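Local coordinates for fructooligosaccharide ABC transporter substrate-binding protein FusA (Streptococcus pneumoniae, PDB 5G62), which binds kestose, nystose and longer fructooligosaccharides, but not sucrose, as the solute-binding subunit of the FusABC-MsmK importer, at residues Phe268-Asn273 against Lys402-Leu407; Lys272-Gly277 against Gly368-Glu373; Thr110-His115 against Arg424-Gln429. The protein carries 2 engineered substitutions. All coordinates share one frame; numbering follows the deposited sequence.

Contacts 1 and 2 are buried and adjoin each other, their centres about 11 Å apart; they share K272 and N273, both touch the same fructose, and D271 of contact 1 packs on P371 of contact 2. Contact 3 lies on the opposite side of the chain's centre, about 33 Å from contact 1 between centres, only partly buried and away from the sugar. The chemistry follows the place. At the sugar, an arginine stacked on a tryptophan (contact 1) and an asparagine amide gripping a helix start (contact 2) put polar and aromatic groups against the bound fructose. Between the two loops of contact 3, a phenylalanine ring and a turn meet without any hydrogen bond.

Contact 1: residues Phe268-Asn273 against Lys402-Leu407; sequences FTWDKN and KWRLDL. With FRU (beta-D-fructofuranose), chain C; FRU (beta-D-fructofuranose), chain B.
The end of strand 264-269 and the loop after it run past one side of helix 399-412, closest at D271 and R404, whose CA atoms are 7.9 Å apart. R404 reaches across this gap with its chain extended from CG to NE, and its guanidinium lies flat on the indole of W270, planes 4° apart, in a cation-pi stack with CZ 3.5 Å from the centroid of the six-membered ring. The same group grips the W270 carbonyl side-on: NE gives a bond of 2.9 Å to W270 O from above the carbonyl plane, while NH2 reaches W270 O at 3.1 Å in that plane, on a lone pair. Two bonds to one oxygen and a stack fix the rotation of the guanidinium, and V135 O takes a further bond from NH1. With chi1 at -177° the indole lies beside its own carbonyl carbon, where R404 can bond W270 O and lie on the ring at once. The ring is sandwiched between arginine and sugar: C1 of the chain B fructose lies over its other face, and at its edge NE1 donates to O6 of the chain C fructose (2.9 Å, 166°).

Farther along, D271 OD1 approaches W403 CZ3 obliquely at 3.4 Å. That oxygen is held in place by N273, whose backbone N closes an Asx turn and whose ND2 donates to the syn lone pair of D271 OD1. The aliphatic end of K272 and the amide of N273 also approach W403. Strand 138-142 backs the arrangement, W140 touching K272 and W403 and M138 touching R404, while helix 371-378 brings P371 against D271.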
loop_
_atom_site.group_PDB
_atom_site.type_symbol
_atom_site.label_atom_id
_atom_site.label_comp_id
_atom_site.label_asym_id
_atom_site.label_seq_id
_atom_site.Cartn_x
_atom_site.Cartn_y
_atom_site.Cartn_z
ATOM N N PHE A 268 5.418 13.917 -1.204
ATOM C CA PHE A 268 5.340 12.499 -1.577
ATOM C C PHE A 268 3.895 11.991 -1.538
ATOM O O PHE A 268 3.186 12.238 -0.567
ATOM C CB PHE A 268 6.198 11.638 -0.634
ATOM C CG PHE A 268 7.639 12.047 -0.573
ATOM C CD1 PHE A 268 8.049 13.143 0.230
ATOM C CD2 PHE A 268 8.588 11.396 -1.319
ATOM C CE1 PHE A 268 9.377 13.541 0.283
ATOM C CE2 PHE A 268 9.945 11.789 -1.270
ATOM C CZ PHE A 268 10.339 12.844 -0.462
ATOM N N THR A 269 3.500 11.197 -2.534
ATOM C CA THR A 269 2.194 10.546 -2.469
ATOM C C THR A 269 2.102 9.477 -3.562
ATOM O O THR A 269 2.921 9.424 -4.478
ATOM C CB THR A 269 1.015 11.556 -2.570
ATOM O OG1 THR A 269 -0.219 10.955 -2.118
ATOM C CG2 THR A 269 0.865 12.091 -3.989
ATOM N N TRP A 270 1.064 8.640 -3.474
ATOM C CA TRP A 270 0.858 7.659 -4.554
ATOM C C TRP A 270 0.596 8.336 -5.898
ATOM O O TRP A 270 1.214 7.982 -6.901
ATOM C CB TRP A 270 -0.319 6.730 -4.247
ATOM C CG TRP A 270 -0.545 5.634 -5.277
ATOM C CD1 TRP A 270 -1.418 5.656 -6.354
ATOM C CD2 TRP A 270 0.013 4.312 -5.249
ATOM N NE1 TRP A 270 -1.405 4.423 -7.002
ATOM C CE2 TRP A 270 -0.535 3.590 -6.348
ATOM C CE3 TRP A 270 0.934 3.666 -4.405
ATOM C CZ2 TRP A 270 -0.158 2.277 -6.634
ATOM C CZ3 TRP A 270 1.284 2.347 -4.681
ATOM C CH2 TRP A 270 0.722 1.663 -5.770
ATOM N N ASP A 271 -0.362 9.256 -5.930
ATOM C CA ASP A 271 -0.828 9.929 -7.141
ATOM C C ASP A 271 -1.099 11.387 -6.783
ATOM O O ASP A 271 -1.934 11.671 -5.907
ATOM C CB ASP A 271 -2.094 9.228 -7.671
ATOM C CG ASP A 271 -2.655 9.817 -8.981
ATOM O OD1 ASP A 271 -2.391 10.982 -9.353
ATOM O OD2 ASP A 271 -3.435 9.097 -9.620
ATOM N N LYS A 272 -0.389 12.311 -7.457
ATOM C CA LYS A 272 -0.577 13.756 -7.221
ATOM C C LYS A 272 -2.039 14.214 -7.312
ATOM O O LYS A 272 -2.421 15.217 -6.698
ATOM C CB LYS A 272 0.252 14.571 -8.227
ATOM C CG LYS A 272 -0.236 14.527 -9.656
ATOM C CD LYS A 272 0.639 15.299 -10.657
ATOM C CE LYS A 272 -0.124 15.524 -11.983
ATOM N NZ LYS A 272 0.674 16.204 -13.020
ATOM N N ASN A 273 -2.866 13.514 -8.100
ATOM C CA ASN A 273 -4.245 13.944 -8.321
ATOM C C ASN A 273 -5.078 13.862 -7.049
ATOM O O ASN A 273 -6.090 14.546 -6.937
ATOM C CB ASN A 273 -4.882 13.103 -9.451
ATOM C CG ASN A 273 -4.336 13.466 -10.852
ATOM O OD1 ASN A 273 -4.769 14.423 -11.442
ATOM N ND2 ASN A 273 -3.437 12.671 -11.379
ATOM N N LYS A 402 -2.813 3.095 -15.737
ATOM C CA LYS A 402 -1.989 3.043 -16.928
ATOM C C LYS A 402 -0.952 4.172 -16.924
ATOM O O LYS A 402 0.215 3.961 -17.232
ATOM C CB LYS A 402 -2.871 3.139 -18.162
ATOM C CG LYS A 402 -2.119 2.986 -19.428
ATOM C CD LYS A 402 -3.036 3.063 -20.628
ATOM C CE LYS A 402 -2.233 2.900 -21.919
ATOM N NZ LYS A 402 -0.935 3.657 -21.879
ATOM N N TRP A 403 -1.399 5.371 -16.621
ATOM C CA TRP A 403 -0.488 6.510 -16.441
ATOM C C TRP A 403 0.624 6.209 -15.423
ATOM O O TRP A 403 1.803 6.476 -15.674
ATOM C CB TRP A 403 -1.344 7.681 -16.011
ATOM C CG TRP A 403 -0.664 8.958 -15.705
ATOM C CD1 TRP A 403 -0.118 9.843 -16.590
ATOM C CD2 TRP A 403 -0.543 9.548 -14.415
ATOM N NE1 TRP A 403 0.338 10.966 -15.915
ATOM C CE2 TRP A 403 0.089 10.806 -14.583
ATOM C CE3 TRP A 403 -0.913 9.143 -13.133
ATOM C CZ2 TRP A 403 0.384 11.626 -13.508
ATOM C CZ3 TRP A 403 -0.631 9.972 -12.080
ATOM C CH2 TRP A 403 -0.001 11.208 -12.280
ATOM N N ARG A 404 0.275 5.657 -14.261
ATOM C CA ARG A 404 1.290 5.431 -13.233
ATOM C C ARG A 404 2.276 4.320 -13.644
ATOM O O ARG A 404 3.486 4.418 -13.396
ATOM C CB ARG A 404 0.619 5.117 -11.899
ATOM C CG ARG A 404 1.543 5.277 -10.703
ATOM C CD ARG A 404 0.808 4.911 -9.393
ATOM N NE ARG A 404 1.533 5.483 -8.264
ATOM C CZ ARG A 404 2.452 4.850 -7.542
ATOM N NH1 ARG A 404 2.760 3.573 -7.781
ATOM N NH2 ARG A 404 3.061 5.485 -6.548
ATOM N N LEU A 405 1.772 3.277 -14.315
ATOM C CA LEU A 405 2.648 2.272 -14.914
ATOM C C LEU A 405 3.611 2.895 -15.925
ATOM O O LEU A 405 4.788 2.524 -15.974
ATOM C CB LEU A 405 1.815 1.180 -15.594
ATOM C CG LEU A 405 1.184 0.166 -14.628
ATOM C CD1 LEU A 405 0.194 -0.747 -15.381
ATOM C CD2 LEU A 405 2.292 -0.674 -13.969
ATOM N N ASP A 406 3.116 3.786 -16.781
ATOM C CA ASP A 406 4.015 4.464 -17.711
ATOM C C ASP A 406 5.057 5.326 -16.971
ATOM O O ASP A 406 6.218 5.390 -17.389
ATOM C CB ASP A 406 3.225 5.315 -18.705
ATOM C CG ASP A 406 2.427 4.474 -19.708
ATOM O OD1 ASP A 406 2.748 3.281 -19.912
ATOM O OD2 ASP A 406 1.479 5.019 -20.296
ATOM N N LEU A 407 4.666 5.996 -15.880
ATOM C CA LEU A 407 5.659 6.826 -15.166
ATOM C C LEU A 407 6.731 5.960 -14.505
ATOM O O LEU A 407 7.912 6.310 -14.509
ATOM C CB LEU A 407 4.986 7.718 -14.124
ATOM C CG LEU A 407 3.998 8.820 -14.547
ATOM C CD1 LEU A 407 3.250 9.402 -13.312
ATOM C CD2 LEU A 407 4.656 9.943 -15.411
HETATM C C1 FRU C . -3.024 -0.200 -6.753
HETATM C C2 FRU C . -3.935 0.871 -7.275
HETATM C C3 FRU C . -4.942 0.331 -8.387
HETATM C C4 FRU C . -5.249 1.568 -9.140
HETATM C C5 FRU C . -4.013 2.103 -9.270
HETATM C C6 FRU C . -4.026 3.585 -9.455
HETATM O O1 FRU C . -3.652 -1.248 -6.106
HETATM O O3 FRU C . -6.041 -0.316 -7.846
HETATM O O4 FRU C . -5.800 1.193 -10.358
HETATM O O5 FRU C . -3.244 1.694 -7.929
HETATM O O6 FRU C . -2.737 4.095 -9.558
HETATM C C1 FRU B . -3.917 2.318 -5.302
HETATM C C2 FRU B . -4.813 3.388 -4.678
HETATM C C3 FRU B . -5.373 4.429 -5.755
HETATM C C4 FRU B . -5.521 5.687 -4.932
HETATM C C5 FRU B . -4.404 5.647 -4.237
HETATM C C6 FRU B . -4.581 6.407 -2.933
HETATM O O1 FRU B . -4.701 1.460 -6.165
HETATM O O3 FRU B . -6.578 4.019 -6.238
HETATM O O4 FRU B . -5.706 6.866 -5.653
HETATM O O5 FRU B . -4.090 4.100 -3.926
HETATM O O6 FRU B . -3.476 6.100 -2.177
#

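Contact 2: residues Lys272-Gly277 against Gly368-Glu373; sequences KNNVTG and GTAPAE. With FRU (beta-D-fructofuranose), chain B.
The loop 272-277 meets the first residues of helix 371-378 at close range, N274 and A370 having their CA atoms 4.9 Å apart; on the loop side, the backbone nitrogens of V275, T276 and G277 all converge on K272 O. N274 carries the contact with both ends of its amide. Its OD1 accepts from A372 N at 3.0 Å in a nearly straight bond (167°), the donor tilted 30° from the carbonyl plane, and so takes up an N-H of the helix's first turn. P371 crosses the amide obliquely, its CD 3.2 Å from N274 OD1, and the A370 and A372 methyls press on the same oxygen. A chi1 of -61° puts CG beside the backbone N, and the amide's own turn, with OD1 on the helix N-H, leaves ND2 facing the sugar, where it donates to O4 of the chain B fructose at 2.8 Å. A372 CB sits 3.4 Å from that O4 as well. Nearer the surface, N273 CB packs on P371 CD, and a water donates to both N273 O and G368 O. The arrangement belongs to the substrate site of a solute-binding protein: N274 is a substrate-binding residue, its amide held by a bond from the first turn of helix 371-378, and R375 of that helix also bonds fructose.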
loop_
_atom_site.group_PDB
_atom_site.type_symbol
_atom_site.label_atom_id
_atom_site.label_comp_id
_atom_site.label_asym_id
_atom_site.label_seq_id
_atom_site.Cartn_x
_atom_site.Cartn_y
_atom_site.Cartn_z
ATOM N N LYS A 272 -0.389 12.311 -7.457
ATOM C CA LYS A 272 -0.577 13.756 -7.221
ATOM C C LYS A 272 -2.039 14.214 -7.312
ATOM O O LYS A 272 -2.421 15.217 -6.698
ATOM C CB LYS A 272 0.252 14.571 -8.227
ATOM C CG LYS A 272 -0.236 14.527 -9.656
ATOM C CD LYS A 272 0.639 15.299 -10.657
ATOM C CE LYS A 272 -0.124 15.524 -11.983
ATOM N NZ LYS A 272 0.674 16.204 -13.020
ATOM N N ASN A 273 -2.866 13.514 -8.100
ATOM C CA ASN A 273 -4.245 13.944 -8.321
ATOM C C ASN A 273 -5.078 13.862 -7.049
ATOM O O ASN A 273 -6.090 14.546 -6.937
ATOM C CB ASN A 273 -4.882 13.103 -9.451
ATOM C CG ASN A 273 -4.336 13.466 -10.852
ATOM O OD1 ASN A 273 -4.769 14.423 -11.442
ATOM N ND2 ASN A 273 -3.437 12.671 -11.379
ATOM N N ASN A 274 -4.663 13.060 -6.079
ATOM C CA ASN A 274 -5.312 13.032 -4.776
ATOM C C ASN A 274 -4.893 14.176 -3.857
ATOM O O ASN A 274 -5.561 14.395 -2.861
ATOM C CB ASN A 274 -5.029 11.693 -4.078
ATOM C CG ASN A 274 -5.569 10.511 -4.853
ATOM O OD1 ASN A 274 -6.666 10.589 -5.401
ATOM N ND2 ASN A 274 -4.793 9.435 -4.935
ATOM N N VAL A 275 -3.812 14.894 -4.150
ATOM C CA VAL A 275 -3.246 15.842 -3.190
ATOM C C VAL A 275 -3.228 17.255 -3.768
ATOM O O VAL A 275 -3.861 18.146 -3.215
ATOM C CB VAL A 275 -1.830 15.430 -2.734
ATOM C CG1 VAL A 275 -1.235 16.482 -1.734
ATOM C CG2 VAL A 275 -1.833 14.036 -2.085
ATOM N N THR A 276 -2.489 17.486 -4.850
ATOM C CA THR A 276 -2.444 18.817 -5.457
ATOM C C THR A 276 -3.405 18.994 -6.636
ATOM O O THR A 276 -3.524 20.104 -7.141
ATOM C CB THR A 276 -1.005 19.177 -5.897
ATOM O OG1 THR A 276 -0.436 18.132 -6.681
ATOM C CG2 THR A 276 -0.136 19.439 -4.688
ATOM N N GLY A 277 -4.064 17.937 -7.097
ATOM C CA GLY A 277 -5.165 18.037 -8.051
ATOM C C GLY A 277 -4.750 17.671 -9.466
ATOM O O GLY A 277 -3.610 17.262 -9.732
ATOM N N GLY A 368 -11.474 15.891 -13.032
ATOM C CA GLY A 368 -10.961 16.610 -11.895
ATOM C C GLY A 368 -11.247 16.012 -10.525
ATOM O O GLY A 368 -10.666 16.474 -9.541
ATOM N N THR A 369 -12.115 15.012 -10.418
ATOM C CA THR A 369 -12.356 14.421 -9.117
ATOM C C THR A 369 -11.146 13.589 -8.734
ATOM O O THR A 369 -10.580 12.898 -9.575
ATOM C CB THR A 369 -13.598 13.547 -9.154
ATOM O OG1 THR A 369 -14.718 14.347 -9.507
ATOM C CG2 THR A 369 -13.851 12.905 -7.811
ATOM N N ALA A 370 -10.753 13.653 -7.468
ATOM C CA ALA A 370 -9.636 12.846 -6.986
ATOM C C ALA A 370 -9.959 11.354 -7.143
ATOM O O ALA A 370 -11.002 10.903 -6.661
ATOM C CB ALA A 370 -9.341 13.166 -5.514
ATOM N N PRO A 371 -9.096 10.558 -7.783
ATOM C CA PRO A 371 -9.433 9.131 -7.968
ATOM C C PRO A 371 -9.684 8.394 -6.654
ATOM O O PRO A 371 -10.613 7.586 -6.583
ATOM C CB PRO A 371 -8.226 8.575 -8.725
ATOM C CG PRO A 371 -7.110 9.620 -8.549
ATOM C CD PRO A 371 -7.789 10.919 -8.357
ATOM N N ALA A 372 -8.932 8.684 -5.589
ATOM C CA ALA A 372 -9.147 7.946 -4.358
ATOM C C ALA A 372 -10.452 8.344 -3.658
ATOM O O ALA A 372 -11.035 7.523 -2.954
ATOM C CB ALA A 372 -7.956 8.110 -3.409
ATOM N N GLU A 373 -10.926 9.577 -3.852
ATOM C CA GLU A 373 -12.135 10.056 -3.188
ATOM C C GLU A 373 -13.382 9.328 -3.703
ATOM O O GLU A 373 -14.139 8.737 -2.929
ATOM C CB GLU A 373 -12.259 11.560 -3.408
ATOM C CG GLU A 373 -13.570 12.205 -2.967
ATOM C CD GLU A 373 -13.600 13.702 -3.304
ATOM O OE1 GLU A 373 -12.588 14.399 -3.045
ATOM O OE2 GLU A 373 -14.607 14.165 -3.876
HETATM C C1 FRU B . -3.917 2.318 -5.302
HETATM C C2 FRU B . -4.813 3.388 -4.678
HETATM C C3 FRU B . -5.373 4.429 -5.755
HETATM C C4 FRU B . -5.521 5.687 -4.932
HETATM C C5 FRU B . -4.404 5.647 -4.237
HETATM C C6 FRU B . -4.581 6.407 -2.933
HETATM O O1 FRU B . -4.701 1.460 -6.165
HETATM O O3 FRU B . -6.578 4.019 -6.238
HETATM O O4 FRU B . -5.706 6.866 -5.653
HETATM O O5 FRU B . -4.090 4.100 -3.926
HETATM O O6 FRU B . -3.476 6.100 -2.177
HETATM O O HOH W 1 -7.968 15.530 -8.905
#

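Contact 3: residues Thr110-His115 against Arg424-Gln429; sequences TAPDGH and RVFMTQ
The ring of F426 has one face laid against the loop 110-115: A111 CA stands over that face, offset toward the rim, 3.8 Å from the centroid and 19° off the ring normal, and P112 CD is over the same face at 4.2 Å from the centroid. Both are CH-pi contacts. T110 O comes in obliquely, 3.6 Å from F426 CD2. The methyl of A111 reaches the far end of the ring, its CB 3.8 Å from F426 CZ, while the proline ring crosses the phenylalanine side chain at about a right angle and meets the near end, P112 CD to F426 CD1. Having CG anti to the backbone N (chi1 -154°) is what swings the phenyl group out from its own chain and over the A111 backbone.

P112 is caught between the F426 ring and the backbone of F426-T428. Its CG lies 3.2 Å from F426 O and 3.7 Å from M427 O, a buried carbonyl with no hydrogen-bonding partner in the model, and P112 CB comes within 4.4 Å of T428 CG2. A111 and P112 open a type I beta turn that runs to G114, closed by G114 N to A111 O at 2.8 Å. Overlapping its end, D113 OD1 accepts from H115 N in an Asx turn. On the other side T428 is the N-cap of helix 429-456, its OG1 bonded to D431 N, so the proline packs just ahead of the helix start. M73 of helix 69-77 touches both A111 and F426, and the M427 side chain starts away from the turn and touches L432 and I435 of helix 429-456 and I481, K482 and Y485 of helix 475-491.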
loop_
_atom_site.group_PDB
_atom_site.type_symbol
_atom_site.label_atom_id
_atom_site.label_comp_id
_atom_site.label_asym_id
_atom_site.label_seq_id
_atom_site.Cartn_x
_atom_site.Cartn_y
_atom_site.Cartn_z
ATOM N N THR A 110 -1.715 -20.923 0.542
ATOM C CA THR A 110 -1.672 -22.149 1.327
ATOM C C THR A 110 -0.660 -22.017 2.455
ATOM O O THR A 110 0.511 -21.725 2.207
ATOM C CB THR A 110 -1.324 -23.343 0.421
ATOM O OG1 THR A 110 -2.256 -23.419 -0.659
ATOM C CG2 THR A 110 -1.340 -24.667 1.194
ATOM N N ALA A 111 -1.108 -22.242 3.679
ATOM C CA ALA A 111 -0.243 -22.176 4.857
ATOM C C ALA A 111 0.713 -23.359 4.888
ATOM O O ALA A 111 0.484 -24.374 4.215
ATOM C CB ALA A 111 -1.088 -22.152 6.128
ATOM N N PRO A 112 1.780 -23.275 5.684
ATOM C CA PRO A 112 2.715 -24.402 5.749
ATOM C C PRO A 112 2.087 -25.678 6.283
ATOM O O PRO A 112 2.654 -26.742 6.044
ATOM C CB PRO A 112 3.833 -23.896 6.673
ATOM C CG PRO A 112 3.737 -22.456 6.624
ATOM C CD PRO A 112 2.270 -22.137 6.476
ATOM N N ASP A 113 0.951 -25.611 6.958
ATOM C CA ASP A 113 0.252 -26.831 7.369
ATOM C C ASP A 113 -0.620 -27.421 6.261
ATOM O O ASP A 113 -1.320 -28.401 6.504
ATOM C CB ASP A 113 -0.609 -26.584 8.625
ATOM C CG ASP A 113 -1.790 -25.633 8.386
ATOM O OD1 ASP A 113 -1.988 -25.191 7.247
ATOM O OD2 ASP A 113 -2.547 -25.350 9.346
ATOM N N GLY A 114 -0.611 -26.828 5.069
ATOM C CA GLY A 114 -1.365 -27.306 3.930
ATOM C C GLY A 114 -2.806 -26.868 3.841
ATOM O O GLY A 114 -3.501 -27.301 2.924
ATOM N N HIS A 115 -3.291 -26.030 4.747
ATOM C CA HIS A 115 -4.656 -25.531 4.659
ATOM C C HIS A 115 -4.683 -24.149 3.998
ATOM O O HIS A 115 -3.675 -23.466 3.922
ATOM C CB HIS A 115 -5.289 -25.471 6.045
ATOM C CG HIS A 115 -5.537 -26.824 6.653
ATOM N ND1 HIS A 115 -6.474 -27.706 6.157
ATOM C CD2 HIS A 115 -4.984 -27.433 7.728
ATOM C CE1 HIS A 115 -6.487 -28.794 6.900
ATOM N NE2 HIS A 115 -5.592 -28.653 7.858
ATOM N N ARG A 424 6.704 -12.970 -1.120
ATOM C CA ARG A 424 5.592 -13.106 -0.198
ATOM C C ARG A 424 5.621 -14.547 0.291
ATOM O O ARG A 424 5.162 -15.452 -0.403
ATOM C CB ARG A 424 4.286 -12.759 -0.910
ATOM C CG ARG A 424 3.069 -12.630 0.021
ATOM C CD ARG A 424 3.263 -11.613 1.120
ATOM N NE ARG A 424 3.657 -10.296 0.607
ATOM C CZ ARG A 424 2.826 -9.335 0.173
ATOM N NH1 ARG A 424 1.502 -9.508 0.147
ATOM N NH2 ARG A 424 3.326 -8.182 -0.251
ATOM N N VAL A 425 6.192 -14.771 1.461
ATOM C CA VAL A 425 6.339 -16.107 2.017
ATOM C C VAL A 425 5.275 -16.311 3.089
ATOM O O VAL A 425 4.644 -15.369 3.560
ATOM C CB VAL A 425 7.748 -16.337 2.595
ATOM C CG1 VAL A 425 8.769 -16.120 1.511
ATOM C CG2 VAL A 425 7.996 -15.423 3.840
ATOM N N PHE A 426 5.057 -17.556 3.466
ATOM C CA PHE A 426 4.115 -17.882 4.531
ATOM C C PHE A 426 4.913 -18.652 5.569
ATOM O O PHE A 426 5.160 -19.851 5.399
ATOM C CB PHE A 426 2.932 -18.704 3.993
ATOM C CG PHE A 426 1.659 -18.566 4.781
ATOM C CD1 PHE A 426 1.673 -18.415 6.153
ATOM C CD2 PHE A 426 0.444 -18.635 4.143
ATOM C CE1 PHE A 426 0.467 -18.326 6.868
ATOM C CE2 PHE A 426 -0.729 -18.548 4.847
ATOM C CZ PHE A 426 -0.719 -18.387 6.199
ATOM N N MET A 427 5.319 -17.975 6.632
ATOM C CA MET A 427 6.184 -18.597 7.614
ATOM C C MET A 427 5.390 -19.516 8.549
ATOM O O MET A 427 4.181 -19.382 8.708
ATOM C CB MET A 427 6.909 -17.557 8.455
ATOM C CG MET A 427 7.788 -16.560 7.666
ATOM S SD MET A 427 8.673 -15.493 8.840
ATOM C CE MET A 427 9.702 -14.624 7.638
ATOM N N THR A 428 6.099 -20.462 9.163
ATOM C CA THR A 428 5.490 -21.305 10.183
ATOM C C THR A 428 5.041 -20.471 11.379
ATOM O O THR A 428 5.540 -19.366 11.625
ATOM C CB THR A 428 6.468 -22.342 10.713
ATOM O OG1 THR A 428 7.544 -21.654 11.360
ATOM C CG2 THR A 428 6.988 -23.279 9.604
ATOM N N GLN A 429 4.120 -21.036 12.169
ATOM C CA GLN A 429 3.578 -20.271 13.289
ATOM C C GLN A 429 4.670 -19.940 14.300
ATOM O O GLN A 429 4.699 -18.837 14.845
ATOM C CB GLN A 429 2.415 -21.025 13.951
ATOM C CG GLN A 429 1.523 -20.125 14.812
ATOM C CD GLN A 429 0.836 -20.876 15.942
ATOM O OE1 GLN A 429 1.034 -22.076 16.110
ATOM N NE2 GLN A 429 0.034 -20.168 16.728
#